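Local structure of ULam111 (5WUT) at residues G126-P129 and H130-F133; D154-Q158 and G159-Y163; V217-A220 and I221-Q224. The protein probably hydrolyses the beta-1,3-glycosidic bonds of laminarin, as a laminarinase of glycosyl hydrolase family 16 with a beta-jelly-roll fold. All blocks are in the same frame, centred on the assembly; numbering follows the deposited sequence.

The three contacts follow one another along the chain of the jelly roll, each in a loop that runs into a beta strand. Interaction 1 leads into strand 131-137, which pairs with strand 148-152; the chain leaving that partner enters the loop of interaction 2 and goes on into strand 161-167. Their centres lie about 11 Å apart, and they touch: Glu157 accepts a probable hydrogen bond from the backbone N of His130, and Val132 packs on Ile156. Interaction 3, before strand 224-234, stands apart, its centre about 16 Å from that of interaction 1 and about 20 Å from that of interaction 2. Two turns are thus coupled directly, while the third is a separate surface loop.

Interaction 1 of 3, residues G126-P129 and H130-F133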
ATOM      1  N   GLY A 126       4.920   9.039  16.463  1.00 10.41           N
ATOM      2  CA  GLY A 126       6.165   9.589  15.968  1.00 11.56           C
ATOM      3  C   GLY A 126       7.412   8.877  16.477  1.00 10.98           C
ATOM      4  O   GLY A 126       8.492   9.007  15.886  1.00 13.97           O
ATOM      5  N   LYS A 127       7.275   8.150  17.586  1.00 10.77           N
ATOM      6  CA  LYS A 127       8.386   7.360  18.112  1.00 12.92           C
ATOM      7  C   LYS A 127       8.726   6.161  17.229  1.00 15.43           C
ATOM      8  O   LYS A 127       9.785   5.550  17.388  1.00 16.11           O
ATOM      9  CB  LYS A 127       8.090   6.878  19.531  1.00 14.01           C
ATOM     10  CG  LYS A 127       6.926   5.909  19.627  1.00 12.55           C
ATOM     11  CD  LYS A 127       6.802   5.319  21.010  1.00 14.81           C
ATOM     12  CE  LYS A 127       5.659   4.332  21.089  1.00 18.18           C
ATOM     13  NZ  LYS A 127       5.500   3.731  22.456  1.00 18.80           N
ATOM     14  N   GLU A 128       7.822   5.830  16.308  1.00 11.93           N
ATOM     15  CA  GLU A 128       8.050   4.758  15.337  1.00 13.46           C
ATOM     16  C   GLU A 128       7.844   5.276  13.923  1.00 12.34           C
ATOM     17  O   GLU A 128       6.781   5.071  13.325  1.00 13.09           O
ATOM     18  CB  GLU A 128       7.114   3.576  15.580  1.00 15.41           C
ATOM     19  CG  GLU A 128       7.318   2.828  16.885  1.00 21.38           C
ATOM     20  CD  GLU A 128       6.443   1.586  16.956  1.00 33.18           C
ATOM     21  OE1 GLU A 128       6.320   0.894  15.914  1.00 28.17           O
ATOM     22  OE2 GLU A 128       5.876   1.311  18.040  1.00 33.91           O
ATOM     23  N   PRO A 129       8.861   5.947  13.367  1.00 11.57           N
ATOM     24  CA  PRO A 129       8.708   6.512  12.025  1.00 12.98           C
ATOM     25  C   PRO A 129       8.443   5.442  10.978  1.00 11.46           C
ATOM     26  O   PRO A 129       8.798   4.268  11.189  1.00 11.71           O
ATOM     27  CB  PRO A 129      10.053   7.190  11.762  1.00 14.85           C
ATOM     28  CG  PRO A 129      10.638   7.425  13.129  1.00 16.86           C
ATOM     29  CD  PRO A 129      10.152   6.300  13.985  1.00 13.63           C
ATOM     30  N   HIS A 130       7.829   5.859   9.873  1.00 11.94           N
ATOM     31  CA  HIS A 130       7.658   4.996   8.703  1.00 12.43           C
ATOM     32  C   HIS A 130       6.708   3.831   8.947  1.00 12.88           C
ATOM     33  O   HIS A 130       6.775   2.829   8.237  1.00 13.08           O
ATOM     34  CB  HIS A 130       9.013   4.453   8.236  1.00 14.31           C
ATOM     35  CG  HIS A 130      10.067   5.502   8.094  1.00 15.09           C
ATOM     36  ND1 HIS A 130       9.787   6.787   7.681  1.00 14.95           N
ATOM     37  CD2 HIS A 130      11.402   5.452   8.304  1.00 23.02           C
ATOM     38  CE1 HIS A 130      10.908   7.486   7.642  1.00 21.29           C
ATOM     39  NE2 HIS A 130      11.902   6.699   8.013  1.00 24.85           N
ATOM     40  N   MET A 131       5.847   3.957   9.957  1.00  9.75           N
ATOM     41  CA  MET A 131       4.856   2.928  10.275  1.00 12.54           C
ATOM     42  C   MET A 131       3.500   3.573  10.516  1.00 10.15           C
ATOM     43  O   MET A 131       3.422   4.655  11.110  1.00 11.32           O
ATOM     44  CB  MET A 131       5.239   2.130  11.536  1.00 14.15           C
ATOM     45  CG  MET A 131       6.586   1.441  11.514  1.00 18.35           C
ATOM     46  SD  MET A 131       6.597   0.019  10.415  1.00 20.14           S
ATOM     47  CE  MET A 131       8.337  -0.023   9.976  1.00 24.04           C
ATOM     48  N   VAL A 132       2.439   2.917  10.057  1.00 11.55           N
ATOM     49  CA  VAL A 132       1.087   3.278  10.489  1.00 11.58           C
ATOM     50  C   VAL A 132       0.362   2.051  11.003  1.00 12.35           C
ATOM     51  O   VAL A 132       0.743   0.919  10.700  1.00 12.67           O
ATOM     52  CB  VAL A 132       0.263   3.916   9.371  1.00 10.82           C
ATOM     53  CG1 VAL A 132       0.955   5.167   8.865  1.00 14.14           C
ATOM     54  CG2 VAL A 132       0.031   2.916   8.246  1.00 12.33           C
ATOM     55  N   PHE A 133      -0.698   2.279  11.769  1.00  9.97           N
ATOM     56  CA  PHE A 133      -1.450   1.197  12.393  1.00 11.24           C
ATOM     57  C   PHE A 133      -2.907   1.322  11.997  1.00 11.79           C
ATOM     58  O   PHE A 133      -3.410   2.435  11.894  1.00 11.92           O
ATOM     59  CB  PHE A 133      -1.297   1.244  13.917  1.00 15.03           C
ATOM     60  CG  PHE A 133       0.132   1.194  14.386  1.00 17.68           C
ATOM     61  CD1 PHE A 133       0.916   2.343  14.417  1.00 17.94           C
ATOM     62  CD2 PHE A 133       0.692  -0.000  14.800  1.00 19.57           C
ATOM     63  CE1 PHE A 133       2.236   2.294  14.843  1.00 19.07           C
ATOM     64  CE2 PHE A 133       2.012  -0.051  15.227  1.00 20.27           C
ATOM     65  CZ  PHE A 133       2.778   1.099  15.248  1.00 22.45           C
TER
HETATM   66  O   HOH W   1       3.897   4.962  13.892  1.00 11.19           O
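A type II beta turn from Glu128 to Met131 turns the chain into strand 131-137, with Pro129 and His130 at its two central positions. Pro129 lays its CB squarely over one face of the His130 imidazole, 4.0 Å from the ring centroid and only 5° off the normal, a CH-pi contact between consecutive residues. His130 has a positive phi of 68°, as the third residue of such a turn requires. The turn is open at its base: Glu128 O and Met131 N are 3.7 Å apart and do not bond. A water lies beside this gap, 2.9 Å from Glu128 O and 2.8 Å from Met131 O. On strand 131-137, Met131 runs its CG alongside the turn, 3.6 Å from Pro129 O, and the Met131 side chain, bent at chi2, packs on Arg150 and Arg152 of strand 148-152. The turn is part of the loop between the antiparallel neighbours 118-123 and 131-137 of the jelly roll. From the first position of the turn, Glu128 reaches the Phe133 ring. With CG anti to its carbonyl carbon and the rest of the chain extended, its carboxylate arrives at the ring edge, where Glu128 OE1 lies in the ring plane 3.6 Å from Phe133 CZ. Carboxylate and ring stand nearly perpendicular, at 85°. The same OE1 forms a salt bridge with Arg150, against which the Phe133 side chain also packs.

Interaction 2 of 3, residues D154-Q158 and G159-Y163; sequences DTIEQ and GFHLY
With CG1 anti to the backbone N (chi1 -158°) and a bend at the next bond, Ile156 swings its CD1 over the imidazole of His161, whose own CG lies anti to its carbonyl carbon (chi1 -64°) and points the ring back into the turn. The methyl, Ile156 CD1, sits over one face, offset toward the rim, 3.9 Å from the His161 ring centroid and 17° off the normal. Ile156 CD1 also touches Tyr163 OH, at 3.3 Å, so the methyl fills the corner between the two side chains. At the far end of the imidazole, a single N-H is shared: His161 NE2 donates to Thr155 O at 3.0 Å and to Gln158 O at 2.9 Å, both bonds bent and weak. On the other ring nitrogen, ND1 bonds to Asp177 OD2, which helps to fix the rotation of the ring. Two waters complete the polar network, one donating to Ile156 O (2.7 Å) and Gly159 O, the other to Gln158 O and Phe160 O. Gly159 takes a positive phi, and a side chain on it would run into Gln158 O. Thr155 also packs on Asn178 of the second subunit. The whole is built on a type I beta turn from Thr155 to Gln158, closed by the Gln158 N to Thr155 O bond, with a histidine of the following jelly-roll strand, 161-167, bonded weakly to the carbonyls at its two ends.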
ATOM      1  N   ASP A 154       7.789   3.951   4.155  1.00 11.62           N
ATOM      2  CA  ASP A 154       8.914   4.834   4.479  1.00 14.11           C
ATOM      3  C   ASP A 154       8.690   6.291   4.097  1.00 12.81           C
ATOM      4  O   ASP A 154       9.414   7.176   4.560  1.00 15.57           O
ATOM      5  CB  ASP A 154      10.194   4.334   3.804  1.00 16.46           C
ATOM      6  CG  ASP A 154      10.748   3.098   4.460  1.00 20.86           C
ATOM      7  OD1 ASP A 154      10.163   2.630   5.464  1.00 19.12           O
ATOM      8  OD2 ASP A 154      11.776   2.590   3.971  1.00 23.05           O
ATOM      9  N   THR A 155       7.706   6.535   3.241  1.00 13.77           N
ATOM     10  CA  THR A 155       7.388   7.877   2.784  1.00 11.59           C
ATOM     11  C   THR A 155       6.237   8.531   3.546  1.00 11.18           C
ATOM     12  O   THR A 155       5.804   9.613   3.171  1.00 12.78           O
ATOM     13  CB  THR A 155       6.976   7.875   1.295  1.00 13.25           C
ATOM     14  OG1 THR A 155       5.914   6.931   1.115  1.00 13.79           O
ATOM     15  CG2 THR A 155       8.140   7.486   0.417  1.00 15.84           C
ATOM     16  N   ILE A 156       5.737   7.903   4.608  1.00 10.50           N
ATOM     17  CA  ILE A 156       4.472   8.384   5.181  1.00 10.00           C
ATOM     18  C   ILE A 156       4.574   9.797   5.775  1.00 11.74           C
ATOM     19  O   ILE A 156       3.591  10.535   5.789  1.00 11.38           O
ATOM     20  CB  ILE A 156       3.923   7.398   6.259  1.00  9.02           C
ATOM     21  CG1 ILE A 156       2.407   7.590   6.461  1.00  8.23           C
ATOM     22  CG2 ILE A 156       4.704   7.496   7.577  1.00  9.94           C
ATOM     23  CD1 ILE A 156       1.553   7.104   5.283  1.00 10.90           C
ATOM     24  N   GLU A 157       5.760  10.183   6.228  1.00 11.88           N
ATOM     25  CA  GLU A 157       5.965  11.515   6.784  1.00 12.04           C
ATOM     26  C   GLU A 157       6.040  12.599   5.702  1.00 11.30           C
ATOM     27  O   GLU A 157       6.024  13.794   6.020  1.00 14.75           O
ATOM     28  CB  GLU A 157       7.241  11.547   7.632  1.00 14.35           C
ATOM     29  CG  GLU A 157       7.181  10.769   8.938  1.00 12.51           C
ATOM     30  CD  GLU A 157       7.538   9.303   8.790  1.00 10.84           C
ATOM     31  OE1 GLU A 157       7.917   8.882   7.663  1.00 13.59           O
ATOM     32  OE2 GLU A 157       7.447   8.565   9.801  1.00 11.49           O
ATOM     33  N   GLN A 158       6.148  12.197   4.437  1.00 13.03           N
ATOM     34  CA  GLN A 158       6.285  13.162   3.338  1.00 13.43           C
ATOM     35  C   GLN A 158       4.939  13.498   2.726  1.00 15.20           C
ATOM     36  O   GLN A 158       4.273  12.616   2.189  1.00 15.50           O
ATOM     37  CB  GLN A 158       7.203  12.613   2.236  1.00 18.55           C
ATOM     38  CG  GLN A 158       8.624  12.281   2.674  1.00 19.97           C
ATOM     39  CD  GLN A 158       9.324  11.338   1.701  1.00 25.33           C
ATOM     40  OE1 GLN A 158       9.153  11.439   0.486  1.00 35.42           O
ATOM     41  NE2 GLN A 158      10.116  10.411   2.236  1.00 27.56           N
ATOM     42  N   GLY A 159       4.555  14.771   2.781  1.00 14.36           N
ATOM     43  CA  GLY A 159       3.351  15.231   2.109  1.00 13.74           C
ATOM     44  C   GLY A 159       2.067  14.665   2.680  1.00 14.61           C
ATOM     45  O   GLY A 159       2.040  14.174   3.814  1.00 13.98           O
ATOM     46  N   PHE A 160       1.008  14.714   1.873  1.00 12.14           N
ATOM     47  CA  PHE A 160      -0.304  14.177   2.258  1.00 10.63           C
ATOM     48  C   PHE A 160      -0.483  12.734   1.776  1.00 12.71           C
ATOM     49  O   PHE A 160      -0.007  12.367   0.702  1.00 14.77           O
ATOM     50  CB  PHE A 160      -1.435  15.061   1.701  1.00 13.62           C
ATOM     51  CG  PHE A 160      -1.621  16.346   2.462  1.00 13.02           C
ATOM     52  CD1 PHE A 160      -0.750  17.413   2.265  1.00 15.64           C
ATOM     53  CD2 PHE A 160      -2.652  16.481   3.391  1.00 11.68           C
ATOM     54  CE1 PHE A 160      -0.897  18.599   2.982  1.00 14.13           C
ATOM     55  CE2 PHE A 160      -2.806  17.665   4.115  1.00 12.24           C
ATOM     56  CZ  PHE A 160      -1.926  18.728   3.903  1.00 13.47           C
ATOM     57  N   HIS A 161      -1.156  11.924   2.593  1.00 10.34           N
ATOM     58  CA  HIS A 161      -1.524  10.566   2.212  1.00  9.50           C
ATOM     59  C   HIS A 161      -2.996  10.336   2.479  1.00  9.83           C
ATOM     60  O   HIS A 161      -3.642  11.102   3.197  1.00 10.04           O
ATOM     61  CB  HIS A 161      -0.687   9.542   2.971  1.00 10.45           C
ATOM     62  CG  HIS A 161       0.768   9.619   2.649  1.00 10.85           C
ATOM     63  ND1 HIS A 161       1.382   8.756   1.762  1.00 12.26           N
ATOM     64  CD2 HIS A 161       1.730  10.475   3.068  1.00 11.47           C
ATOM     65  CE1 HIS A 161       2.659   9.073   1.659  1.00 13.68           C
ATOM     66  NE2 HIS A 161       2.898  10.113   2.442  1.00 11.17           N
ATOM     67  N   LEU A 162      -3.517   9.259   1.898  1.00  8.47           N
ATOM     68  CA  LEU A 162      -4.919   8.886   2.048  1.00  8.69           C
ATOM     69  C   LEU A 162      -5.065   7.723   3.016  1.00 10.69           C
ATOM     70  O   LEU A 162      -4.313   6.734   2.943  1.00 12.13           O
ATOM     71  CB  LEU A 162      -5.522   8.508   0.692  1.00  8.93           C
ATOM     72  CG  LEU A 162      -5.414   9.538  -0.427  1.00 10.34           C
ATOM     73  CD1 LEU A 162      -6.064   8.952  -1.670  1.00 14.04           C
ATOM     74  CD2 LEU A 162      -6.064  10.848  -0.048  1.00 12.63           C
ATOM     75  N   TYR A 163      -6.029   7.854   3.922  1.00  7.86           N
ATOM     76  CA  TYR A 163      -6.335   6.832   4.911  1.00  7.87           C
ATOM     77  C   TYR A 163      -7.806   6.527   4.806  1.00  9.72           C
ATOM     78  O   TYR A 163      -8.603   7.447   4.901  1.00  9.75           O
ATOM     79  CB  TYR A 163      -5.978   7.320   6.320  1.00  9.25           C
ATOM     80  CG  TYR A 163      -4.546   7.770   6.481  1.00  8.11           C
ATOM     81  CD1 TYR A 163      -4.137   9.049   6.108  1.00  7.89           C
ATOM     82  CD2 TYR A 163      -3.594   6.922   7.044  1.00 10.60           C
ATOM     83  CE1 TYR A 163      -2.814   9.453   6.265  1.00  7.71           C
ATOM     84  CE2 TYR A 163      -2.288   7.323   7.215  1.00 10.58           C
ATOM     85  CZ  TYR A 163      -1.896   8.588   6.826  1.00  8.10           C
ATOM     86  OH  TYR A 163      -0.568   8.978   7.002  1.00 10.57           O
TER
HETATM   87  O   HOH W   2       2.459  12.968   6.132  1.00 13.42           O
HETATM   88  O   HOH W   3       2.881  12.241  -0.184  1.00 27.30           O

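Interaction 3 of 3, residues V217-A220 and I221-Q224; sequences VDDA and IFPQ
Ile221 and Phe222 fold back on the chain just before them, and the tight part of the contact gathers around Asp218 O and the Phe222 ring. The backbone N of Ile221 donates to Asp218 O at 3.1 Å in a nearly straight bond (168°), approaching from above the carbonyl plane. Ile221 CG1 lies between its own backbone N and carbonyl carbon (chi1 74°), a torsion that lets it pack 3.2 Å from Asp218 O and also cover one face of the Phe222 ring. At the ring edge, Val217 CG1 meets Phe222 CE2 at 3.6 Å, while Asp219 O lies near the ring plane, 3.5 Å from Phe222 CD2. An Asx turn closes the bend: Asp218 OD1 accepts from the backbone N of Ala220 at 3.1 Å, met from above the carboxylate plane, and Asp218 OD2 rests 3.6 Å from Ile221 CG2. Replacing Asp218 by an alanine would probably leave the Ala220 amide without this acceptor and free the bend to shift, with Ile221 CG2 losing the carboxylate beside it. The outer side is looser. Ala220 and Pro223 are exposed there, and a water bridges Asp219 O and Phe222 O, donating to both. Beyond the cis peptide before Pro223, Gln224 NE2 turns back to Ile221 O at 2.8 Å. The bend lies in the loop between helix 210-213 and strand 224-234: Phe222 lies against Ala60 and Lys62 of strand 55-63 and Ile208 of strand 200-208, while Tyr67 of strand 66-80 meets its ring and bonds through OH to Asp219 OD1.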
ATOM      1  N   VAL A 217       8.787  11.681  25.579  1.00 15.79           N
ATOM      2  CA  VAL A 217       8.475  12.790  24.687  1.00 16.32           C
ATOM      3  C   VAL A 217       9.719  13.640  24.477  1.00 16.06           C
ATOM      4  O   VAL A 217      10.338  14.109  25.441  1.00 15.68           O
ATOM      5  CB  VAL A 217       7.335  13.682  25.231  1.00 17.02           C
ATOM      6  CG1 VAL A 217       7.100  14.872  24.309  1.00 14.09           C
ATOM      7  CG2 VAL A 217       6.052  12.892  25.367  1.00 14.67           C
ATOM      8  N   ASP A 218      10.080  13.831  23.217  1.00 13.87           N
ATOM      9  CA  ASP A 218      11.160  14.731  22.826  1.00 17.70           C
ATOM     10  C   ASP A 218      10.636  16.164  22.752  1.00 16.44           C
ATOM     11  O   ASP A 218      10.007  16.560  21.770  1.00 16.97           O
ATOM     12  CB  ASP A 218      11.743  14.279  21.485  1.00 18.05           C
ATOM     13  CG  ASP A 218      12.817  15.214  20.947  1.00 21.71           C
ATOM     14  OD1 ASP A 218      13.231  16.153  21.664  1.00 21.62           O
ATOM     15  OD2 ASP A 218      13.278  14.978  19.801  1.00 19.12           O
ATOM     16  N   ASP A 219      10.900  16.955  23.787  1.00 15.48           N
ATOM     17  CA  ASP A 219      10.302  18.284  23.864  1.00 15.73           C
ATOM     18  C   ASP A 219      10.826  19.250  22.798  1.00 14.46           C
ATOM     19  O   ASP A 219      10.238  20.306  22.571  1.00 16.28           O
ATOM     20  CB  ASP A 219      10.519  18.877  25.260  1.00 13.51           C
ATOM     21  CG  ASP A 219       9.662  18.205  26.319  1.00 17.97           C
ATOM     22  OD1 ASP A 219       8.543  17.750  25.996  1.00 16.24           O
ATOM     23  OD2 ASP A 219      10.113  18.113  27.485  1.00 18.31           O
ATOM     24  N   ALA A 220      11.915  18.893  22.128  1.00 14.17           N
ATOM     25  CA  ALA A 220      12.451  19.742  21.072  1.00 14.99           C
ATOM     26  C   ALA A 220      11.551  19.750  19.831  1.00 17.43           C
ATOM     27  O   ALA A 220      11.689  20.624  18.972  1.00 19.81           O
ATOM     28  CB  ALA A 220      13.847  19.291  20.686  1.00 18.81           C
ATOM     29  N   ILE A 221      10.639  18.785  19.731  1.00 17.06           N
ATOM     30  CA  ILE A 221       9.831  18.675  18.512  1.00 16.41           C
ATOM     31  C   ILE A 221       8.744  19.746  18.402  1.00 15.49           C
ATOM     32  O   ILE A 221       8.245  20.013  17.315  1.00 16.42           O
ATOM     33  CB  ILE A 221       9.145  17.271  18.373  1.00 11.46           C
ATOM     34  CG1 ILE A 221       7.966  17.091  19.340  1.00 15.08           C
ATOM     35  CG2 ILE A 221      10.164  16.149  18.507  1.00 15.73           C
ATOM     36  CD1 ILE A 221       7.298  15.702  19.240  1.00 15.34           C
ATOM     37  N   PHE A 222       8.367  20.349  19.522  1.00 14.80           N
ATOM     38  CA  PHE A 222       7.224  21.255  19.536  1.00 13.79           C
ATOM     39  C   PHE A 222       7.596  22.636  19.021  1.00 18.72           C
ATOM     40  O   PHE A 222       8.686  23.129  19.302  1.00 17.05           O
ATOM     41  CB  PHE A 222       6.643  21.341  20.945  1.00 15.64           C
ATOM     42  CG  PHE A 222       6.155  20.032  21.457  1.00 12.16           C
ATOM     43  CD1 PHE A 222       4.978  19.489  20.946  1.00 12.33           C
ATOM     44  CD2 PHE A 222       6.877  19.311  22.390  1.00 12.29           C
ATOM     45  CE1 PHE A 222       4.509  18.259  21.392  1.00 13.48           C
ATOM     46  CE2 PHE A 222       6.420  18.083  22.842  1.00 14.08           C
ATOM     47  CZ  PHE A 222       5.236  17.552  22.333  1.00 15.07           C
ATOM     48  N   PRO A 223       6.681  23.279  18.283  1.00 15.59           N
ATOM     49  CA  PRO A 223       5.319  22.832  17.960  1.00 14.42           C
ATOM     50  C   PRO A 223       5.243  21.879  16.762  1.00 15.91           C
ATOM     51  O   PRO A 223       6.103  21.913  15.894  1.00 15.17           O
ATOM     52  CB  PRO A 223       4.600  24.145  17.650  1.00 16.84           C
ATOM     53  CG  PRO A 223       5.661  24.995  17.042  1.00 18.52           C
ATOM     54  CD  PRO A 223       6.937  24.649  17.794  1.00 15.82           C
ATOM     55  N   GLN A 224       4.211  21.036  16.731  1.00 13.80           N
ATOM     56  CA  GLN A 224       4.019  20.114  15.610  1.00 13.11           C
ATOM     57  C   GLN A 224       2.622  20.238  15.035  1.00 11.16           C
ATOM     58  O   GLN A 224       1.649  20.311  15.786  1.00 12.14           O
ATOM     59  CB  GLN A 224       4.268  18.675  16.060  1.00 12.59           C
ATOM     60  CG  GLN A 224       5.741  18.277  16.141  1.00 13.52           C
ATOM     61  CD  GLN A 224       6.453  18.363  14.797  1.00 16.59           C
ATOM     62  OE1 GLN A 224       5.900  17.991  13.757  1.00 15.69           O
ATOM     63  NE2 GLN A 224       7.685  18.851  14.811  1.00 15.57           N
TER
HETATM   64  O   HOH W   4      10.210  22.590  21.538  1.00 21.44           O